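Local coordinates for ADP compounds hydrolase nudE (Escherichia coli, PDB 1VHZ) that hydrolyses ADP-ribose to AMP and ribose 5-phosphate and also acts on Ap3A, Ap2A and NADH, using magnesium or other divalent cations, at the interface of chains A and B. Sequence-based numbering; all coordinates share one arbitrary frame. Chains: chain A/B, ADP compounds hydrolase nudE.

Contact 1: the interface of chains A and B. Residues chain A 8-10, 12, 31, 33; chain B 68, 70, 74-75, 145.
The loop A:Gln8 to A:Pro10, extended in backbone shape and leading into strand 11-20 of chain A, lies against B:Tyr68 and B:Tyr75 on strands 61-69 and 74-78 of chain B. This is part of the homodimer interface of a Nudix hydrolase. A:Pro10 points its CG–CD edge at one face of the B:Tyr68 ring. Its CG lies above the centre, 3.4 Å from the B:Tyr68 ring centroid, in a CH-pi contact. The B:Tyr68 ring reaches this place because its CG is anti to the backbone N (chi1 -178°). At the rim of the same ring, the methyl CD1 of A:Leu31 touches B:Tyr68 CE1 at 3.7 Å. The phenol tip is tied back to chain A by a water, which lies 2.7 Å from B:Tyr68 OH and also meets A:Pro10 O. B:Tyr75 passes alongside A:Lys9, whose side chain is poorly ordered. The B:Tyr75 hydroxyl OH donates to the carboxylate oxygen B:Glu145 OE2 at 2.6 Å, on its syn side and 24° out of the carboxylate plane. Its hydrogen goes mainly there, so the 3.3 Å contact of B:Tyr75 OH with A:Gln8 O is at most a weak hydrogen bond, and A:Gln8 is poorly ordered. A second water joins this carbonyl to the carboxylate, 2.7 Å from A:Gln8 O and 2.6 Å from B:Glu145 OE1. Both carboxylate oxygens thus have polar partners. A:Phe33 CD2 touches B:Glu145 CD at 3.5 Å, the side chains crossing at about a right angle and the ring and carboxylate planes 68° apart.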
ATOM      1  N   GLN A   8      -4.383 -24.630   6.532  1.00 23.59           N
ATOM      2  CA  GLN A   8      -3.141 -25.178   7.051  1.00 24.28           C
ATOM      3  C   GLN A   8      -1.992 -24.470   6.318  1.00 24.75           C
ATOM      4  O   GLN A   8      -1.881 -24.540   5.091  1.00 19.97           O
ATOM      5  CB  GLN A   8      -3.029 -26.690   6.929  1.00 30.42           C
ATOM      6  CG  GLN A   8      -1.698 -27.228   7.442  1.00 47.19           C
ATOM      7  CD  GLN A   8      -1.629 -28.732   7.574  1.00 57.08           C
ATOM      8  OE1 GLN A   8      -2.299 -29.312   8.437  1.00 63.96           O
ATOM      9  NE2 GLN A   8      -0.810 -29.389   6.751  1.00 48.26           N
ATOM     10  N   LYS A   9      -1.154 -23.756   7.072  1.00 22.71           N
ATOM     11  CA  LYS A   9      -0.064 -23.063   6.404  1.00 26.75           C
ATOM     12  C   LYS A   9       0.928 -24.042   5.773  1.00 25.53           C
ATOM     13  O   LYS A   9       1.212 -25.094   6.331  1.00 26.00           O
ATOM     14  CB  LYS A   9       0.723 -22.173   7.363  1.00 32.75           C
ATOM     15  CG  LYS A   9      -0.077 -21.047   7.994  1.00 40.52           C
ATOM     16  CD  LYS A   9       0.890 -19.974   8.488  1.00 49.26           C
ATOM     17  CE  LYS A   9       0.554 -19.552   9.907  1.00 55.71           C
ATOM     18  NZ  LYS A   9       1.742 -18.975  10.600  1.00 59.64           N
ATOM     19  N   PRO A  10       1.505 -23.609   4.661  1.00 22.80           N
ATOM     20  CA  PRO A  10       2.518 -24.375   3.971  1.00 22.12           C
ATOM     21  C   PRO A  10       3.752 -24.473   4.865  1.00 22.62           C
ATOM     22  O   PRO A  10       3.932 -23.625   5.746  1.00 20.44           O
ATOM     23  CB  PRO A  10       2.881 -23.525   2.753  1.00 21.48           C
ATOM     24  CG  PRO A  10       2.391 -22.154   3.054  1.00 20.99           C
ATOM     25  CD  PRO A  10       1.205 -22.330   3.973  1.00 24.10           C
ATOM     26  N   ILE A  12       7.779 -24.144   5.265  1.00 25.31           N
ATOM     27  CA  ILE A  12       8.933 -23.510   4.594  1.00 29.80           C
ATOM     28  C   ILE A  12      10.035 -24.560   4.536  1.00 28.83           C
ATOM     29  O   ILE A  12      10.469 -24.983   5.608  1.00 28.47           O
ATOM     30  CB  ILE A  12       9.390 -22.277   5.407  1.00 32.25           C
ATOM     31  CG1 ILE A  12       8.165 -21.380   5.581  1.00 36.86           C
ATOM     32  CG2 ILE A  12      10.561 -21.585   4.743  1.00 25.88           C
ATOM     33  CD1 ILE A  12       8.363 -19.905   5.615  1.00 44.22           C
ATOM     34  N   LEU A  31       8.602 -23.743  -0.672  1.00 23.89           N
ATOM     35  CA  LEU A  31       7.419 -24.036   0.102  1.00 25.69           C
ATOM     36  C   LEU A  31       6.717 -25.333  -0.296  1.00 22.99           C
ATOM     37  O   LEU A  31       6.695 -25.701  -1.459  1.00 21.57           O
ATOM     38  CB  LEU A  31       6.355 -22.935  -0.156  1.00 29.13           C
ATOM     39  CG  LEU A  31       6.581 -21.589   0.522  1.00 33.16           C
ATOM     40  CD1 LEU A  31       5.518 -20.598   0.076  1.00 27.37           C
ATOM     41  CD2 LEU A  31       6.575 -21.742   2.039  1.00 31.41           C
ATOM     42  N   PHE A  33       2.915 -26.651   0.150  1.00 15.90           N
ATOM     43  CA  PHE A  33       1.557 -26.393   0.615  1.00 19.89           C
ATOM     44  C   PHE A  33       0.932 -27.647   1.209  1.00 19.56           C
ATOM     45  O   PHE A  33       1.458 -28.745   1.099  1.00 17.49           O
ATOM     46  CB  PHE A  33       0.723 -25.813  -0.526  1.00 17.35           C
ATOM     47  CG  PHE A  33       1.193 -24.423  -0.884  1.00 20.58           C
ATOM     48  CD1 PHE A  33       2.212 -24.240  -1.807  1.00 18.28           C
ATOM     49  CD2 PHE A  33       0.628 -23.311  -0.278  1.00 18.12           C
ATOM     50  CE1 PHE A  33       2.642 -22.964  -2.136  1.00 24.24           C
ATOM     51  CE2 PHE A  33       1.061 -22.033  -0.591  1.00 14.58           C
ATOM     52  CZ  PHE A  33       2.077 -21.859  -1.520  1.00 21.87           C
TER
ATOM     53  N   TYR B  68      -2.431 -17.161   0.794  1.00 14.58           N
ATOM     54  CA  TYR B  68      -1.173 -17.189   1.503  1.00 16.32           C
ATOM     55  C   TYR B  68      -0.230 -16.090   1.007  1.00 18.79           C
ATOM     56  O   TYR B  68      -0.170 -15.794  -0.181  1.00 21.59           O
ATOM     57  CB  TYR B  68      -0.511 -18.557   1.467  1.00 15.10           C
ATOM     58  CG  TYR B  68       0.800 -18.654   2.237  1.00 17.46           C
ATOM     59  CD1 TYR B  68       2.017 -18.560   1.582  1.00 16.34           C
ATOM     60  CD2 TYR B  68       0.815 -18.838   3.612  1.00 16.77           C
ATOM     61  CE1 TYR B  68       3.218 -18.650   2.265  1.00 16.18           C
ATOM     62  CE2 TYR B  68       2.000 -18.934   4.309  1.00 18.64           C
ATOM     63  CZ  TYR B  68       3.204 -18.837   3.626  1.00 19.69           C
ATOM     64  OH  TYR B  68       4.386 -18.957   4.313  1.00 21.32           O
ATOM     65  N   VAL B  70       3.777 -15.172   1.510  1.00 21.99           N
ATOM     66  CA  VAL B  70       5.052 -15.617   2.077  1.00 23.35           C
ATOM     67  C   VAL B  70       5.824 -14.527   2.791  1.00 24.36           C
ATOM     68  O   VAL B  70       6.681 -14.826   3.645  1.00 22.74           O
ATOM     69  CB  VAL B  70       5.956 -16.283   1.015  1.00 25.39           C
ATOM     70  CG1 VAL B  70       6.586 -15.239   0.096  1.00 29.41           C
ATOM     71  CG2 VAL B  70       7.057 -17.090   1.691  1.00 26.36           C
ATOM     72  N   SER B  74       1.657 -15.779   6.382  1.00 23.48           N
ATOM     73  CA  SER B  74       0.324 -15.893   6.950  1.00 22.64           C
ATOM     74  C   SER B  74      -0.710 -15.796   5.835  1.00 20.05           C
ATOM     75  O   SER B  74      -0.371 -15.586   4.676  1.00 18.41           O
ATOM     76  CB  SER B  74       0.100 -14.802   8.003  1.00 23.99           C
ATOM     77  OG  SER B  74       0.115 -13.513   7.403  1.00 27.05           O
ATOM     78  N   TYR B  75      -1.961 -16.006   6.220  1.00 20.39           N
ATOM     79  CA  TYR B  75      -3.062 -15.940   5.287  1.00 18.17           C
ATOM     80  C   TYR B  75      -3.720 -14.566   5.355  1.00 19.03           C
ATOM     81  O   TYR B  75      -4.078 -14.111   6.436  1.00 20.17           O
ATOM     82  CB  TYR B  75      -4.108 -17.029   5.539  1.00 18.08           C
ATOM     83  CG  TYR B  75      -3.702 -18.358   4.930  1.00 17.71           C
ATOM     84  CD1 TYR B  75      -3.076 -19.338   5.682  1.00 12.28           C
ATOM     85  CD2 TYR B  75      -3.927 -18.577   3.574  1.00 16.06           C
ATOM     86  CE1 TYR B  75      -2.721 -20.549   5.089  1.00 17.70           C
ATOM     87  CE2 TYR B  75      -3.563 -19.773   2.972  1.00 17.09           C
ATOM     88  CZ  TYR B  75      -2.964 -20.750   3.748  1.00 17.93           C
ATOM     89  OH  TYR B  75      -2.609 -21.923   3.153  1.00 22.82           O
ATOM     90  N   GLU B 145      -2.870 -23.576  -4.435  1.00 19.53           N
ATOM     91  CA  GLU B 145      -3.908 -24.172  -3.570  1.00 18.88           C
ATOM     92  C   GLU B 145      -5.156 -23.313  -3.692  1.00 17.98           C
ATOM     93  O   GLU B 145      -5.067 -22.178  -4.151  1.00 19.16           O
ATOM     94  CB  GLU B 145      -3.424 -24.298  -2.129  1.00 16.40           C
ATOM     95  CG  GLU B 145      -3.356 -22.998  -1.368  1.00 23.92           C
ATOM     96  CD  GLU B 145      -2.823 -23.041   0.036  1.00 24.40           C
ATOM     97  OE1 GLU B 145      -2.725 -24.085   0.721  1.00 25.49           O
ATOM     98  OE2 GLU B 145      -2.468 -21.950   0.531  1.00 26.42           O
TER
HETATM   99  O   HOH W   1      -0.987 -24.733   2.588  1.00 14.49           O
HETATM  100  O   HOH W   2       4.005 -20.698   6.331  1.00 22.93           O

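Contact 2: the interface of chains A and B. Residues chain A 115-117, 169-170, 173; chain B 117, 168-170, 173.
A:Ser173 OG, a helix hydroxyl of this Nudix hydrolase homodimer, is gripped by its own helix and by the partner. It donates back to A:Ala169 O, 2.8 Å away and one turn earlier in helix 169-184, with the donor tilted 23° from the carbonyl plane. Across the interface A:Ser173 OG lies 2.9 Å from B:Ala169 O, a distance suited to a hydrogen bond. It also meets its twin B:Ser173 OG at 3.2 Å, tip to tip, with no direction assigned. B:Ser173 repeats the pattern in its own helix and towards A:Ala169 O. The two hydroxyl hydrogens are shared among these contacts, so the bonds probably alternate or bifurcate. Each OG points inward because it stands anti to its carbonyl carbon (chi1 -71° in A:Ser173). Two hydroxyls and two carbonyls thus form a polar cluster where the two helices begin. Next to it the methyl groups lie side by side, A:Ala169 CB to B:Ala169 CB at 3.8 Å.

A parallel beta bridge pairs A:Ser116 with B:Glu168. B:Ala169 N, at the start of its helix, donates to A:Ser116 O at 3.0 Å, nearly along the C=O axis. B:Glu168 folds its carboxylate back over the helix start through a bend at chi2 (-87°). OE1 takes the B:Arg170 backbone N from above the carboxylate plane. OE2 forms a salt bridge with B:Arg170 NE at 2.9 Å, on its syn side. The helix start and the guanidinium would probably both stabilise a negative charge on B:Glu168. An alanine at B:Glu168 would probably leave the B:Arg170 guanidinium without this mate and freer to turn, and the helix start without its cap. B:Glu168 CB and CG also lie alongside A:Ser116 OG. The two Met117 side chains cross nearby, but B:Met117 is poorly ordered.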
ATOM      1  N   LEU A 115      -0.734  -0.813   9.539  1.00 17.76           N
ATOM      2  CA  LEU A 115      -1.052  -1.487   8.279  1.00 18.48           C
ATOM      3  C   LEU A 115       0.132  -2.221   7.670  1.00 16.69           C
ATOM      4  O   LEU A 115       1.250  -1.748   7.765  1.00 17.49           O
ATOM      5  CB  LEU A 115      -1.472  -0.414   7.269  1.00 16.90           C
ATOM      6  CG  LEU A 115      -2.902  -0.105   6.938  1.00 31.15           C
ATOM      7  CD1 LEU A 115      -3.924  -0.445   8.003  1.00 24.22           C
ATOM      8  CD2 LEU A 115      -3.038   1.372   6.540  1.00 17.00           C
ATOM      9  N   SER A 116      -0.181  -3.312   6.983  1.00 14.40           N
ATOM     10  CA  SER A 116       0.839  -4.047   6.229  1.00 18.36           C
ATOM     11  C   SER A 116       0.751  -3.547   4.780  1.00 19.64           C
ATOM     12  O   SER A 116      -0.225  -2.836   4.453  1.00 19.59           O
ATOM     13  CB  SER A 116       0.465  -5.539   6.266  1.00 17.06           C
ATOM     14  OG  SER A 116      -0.567  -5.762   5.319  1.00 24.17           O
ATOM     15  N   MET A 117       1.745  -3.770   3.942  1.00 23.60           N
ATOM     16  CA  MET A 117       1.701  -3.343   2.543  1.00 27.80           C
ATOM     17  C   MET A 117       2.240  -4.476   1.656  1.00 28.50           C
ATOM     18  O   MET A 117       3.396  -4.865   1.736  1.00 25.80           O
ATOM     19  CB  MET A 117       2.505  -2.083   2.279  0.50 30.31           C
ATOM     20  CG  MET A 117       2.374  -0.876   3.170  0.50 29.63           C
ATOM     21  SD  MET A 117       3.486  -0.888   4.588  0.50 30.78           S
ATOM     22  CE  MET A 117       4.521   0.534   4.261  0.50 15.89           C
ATOM     23  N   ALA A 169      -1.557   4.203  -1.955  1.00 15.36           N
ATOM     24  CA  ALA A 169      -2.323   3.416  -1.003  1.00 15.25           C
ATOM     25  C   ALA A 169      -2.195   3.771   0.460  1.00 13.80           C
ATOM     26  O   ALA A 169      -3.226   3.683   1.175  1.00 15.37           O
ATOM     27  CB  ALA A 169      -2.120   1.907  -1.189  1.00  7.32           C
ATOM     28  N   ARG A 170      -1.020   4.077   0.958  1.00 12.92           N
ATOM     29  CA  ARG A 170      -0.839   4.428   2.373  1.00 14.35           C
ATOM     30  C   ARG A 170      -1.407   5.813   2.652  1.00 16.85           C
ATOM     31  O   ARG A 170      -2.056   5.985   3.692  1.00 12.38           O
ATOM     32  CB  ARG A 170       0.641   4.331   2.752  1.00 13.32           C
ATOM     33  CG  ARG A 170       1.131   2.871   2.689  1.00 20.75           C
ATOM     34  CD  ARG A 170       2.670   2.798   2.718  1.00 13.81           C
ATOM     35  NE  ARG A 170       3.261   3.745   1.802  1.00 22.01           N
ATOM     36  CZ  ARG A 170       4.530   4.104   1.728  1.00 29.34           C
ATOM     37  NH1 ARG A 170       4.940   5.013   0.839  1.00 24.29           N
ATOM     38  NH2 ARG A 170       5.409   3.572   2.556  1.00 28.22           N
ATOM     39  N   SER A 173      -5.324   5.401   2.501  1.00 12.30           N
ATOM     40  CA  SER A 173      -5.785   4.712   3.698  1.00 14.07           C
ATOM     41  C   SER A 173      -5.777   5.674   4.894  1.00 12.18           C
ATOM     42  O   SER A 173      -6.756   5.763   5.620  1.00 14.85           O
ATOM     43  CB  SER A 173      -4.807   3.566   4.069  1.00 11.13           C
ATOM     44  OG  SER A 173      -4.923   2.520   3.142  1.00 17.22           O
TER
ATOM     45  N   MET B 117       1.900   2.642  -5.327  1.00 28.57           N
ATOM     46  CA  MET B 117       2.247   1.946  -4.076  1.00 34.14           C
ATOM     47  C   MET B 117       3.722   2.229  -3.776  1.00 32.56           C
ATOM     48  O   MET B 117       4.585   1.751  -4.499  1.00 31.61           O
ATOM     49  CB  MET B 117       2.008   0.452  -4.222  0.50 41.10           C
ATOM     50  CG  MET B 117       1.111  -0.204  -3.205  0.50 47.28           C
ATOM     51  SD  MET B 117       1.495   0.158  -1.487  0.50 51.15           S
ATOM     52  CE  MET B 117       1.019  -1.380  -0.702  0.50 44.37           C
ATOM     53  N   GLU B 168      -4.233  -4.195   5.203  1.00 15.18           N
ATOM     54  CA  GLU B 168      -3.185  -3.952   4.225  1.00 14.11           C
ATOM     55  C   GLU B 168      -3.591  -2.706   3.432  1.00 11.89           C
ATOM     56  O   GLU B 168      -4.775  -2.503   3.125  1.00  9.22           O
ATOM     57  CB  GLU B 168      -2.997  -5.197   3.368  1.00 11.56           C
ATOM     58  CG  GLU B 168      -1.835  -5.107   2.390  1.00 19.56           C
ATOM     59  CD  GLU B 168      -2.205  -4.472   1.061  1.00 20.27           C
ATOM     60  OE1 GLU B 168      -3.405  -4.276   0.771  1.00 20.18           O
ATOM     61  OE2 GLU B 168      -1.271  -4.185   0.287  1.00 18.65           O
ATOM     62  N   ALA B 169      -2.661  -1.831   3.125  1.00 13.04           N
ATOM     63  CA  ALA B 169      -2.987  -0.545   2.503  1.00 14.29           C
ATOM     64  C   ALA B 169      -3.891  -0.579   1.303  1.00 13.51           C
ATOM     65  O   ALA B 169      -4.728   0.336   1.192  1.00 12.69           O
ATOM     66  CB  ALA B 169      -1.721   0.265   2.251  1.00  9.70           C
ATOM     67  N   ARG B 170      -3.732  -1.518   0.380  1.00 15.03           N
ATOM     68  CA  ARG B 170      -4.592  -1.600  -0.799  1.00 13.40           C
ATOM     69  C   ARG B 170      -5.989  -2.066  -0.452  1.00 16.54           C
ATOM     70  O   ARG B 170      -6.960  -1.473  -0.961  1.00 15.13           O
ATOM     71  CB  ARG B 170      -3.920  -2.447  -1.884  1.00 15.52           C
ATOM     72  CG  ARG B 170      -2.602  -1.756  -2.333  1.00 17.02           C
ATOM     73  CD  ARG B 170      -1.767  -2.722  -3.167  1.00 20.69           C
ATOM     74  NE  ARG B 170      -1.642  -4.012  -2.562  1.00 16.74           N
ATOM     75  CZ  ARG B 170      -1.147  -5.134  -3.043  1.00 28.15           C
ATOM     76  NH1 ARG B 170      -0.659  -5.184  -4.273  1.00 32.11           N
ATOM     77  NH2 ARG B 170      -1.146  -6.233  -2.289  1.00 19.10           N
ATOM     78  N   SER B 173      -7.733   0.945   1.373  1.00 13.27           N
ATOM     79  CA  SER B 173      -8.056   1.992   0.419  1.00 16.28           C
ATOM     80  C   SER B 173      -9.274   1.571  -0.406  1.00 14.16           C
ATOM     81  O   SER B 173     -10.177   2.368  -0.586  1.00 13.91           O
ATOM     82  CB  SER B 173      -6.896   2.212  -0.583  1.00 12.05           C
ATOM     83  OG  SER B 173      -5.803   2.799   0.066  1.00 17.05           O
TER

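Contact 1 and contact 2 belong to one two-fold symmetric interface, and the centres of their C-alpha atoms are about 22 Å apart. They share no residue. Contact 2 lies close to the two-fold axis, where Met117, Ala169 and Ser173 of one chain face their own copies. Contact 1 lies off the axis and joins unlike surfaces: the N-terminal loop and strands 11-20 and 25-32 of chain A reach over chain B, so a separate twin exists with the chains exchanged. The dimer is therefore held at its centre through the start of the helix that begins at residue 169 in each chain, and further out through these exchanged segments, in keeping with its homodimeric state.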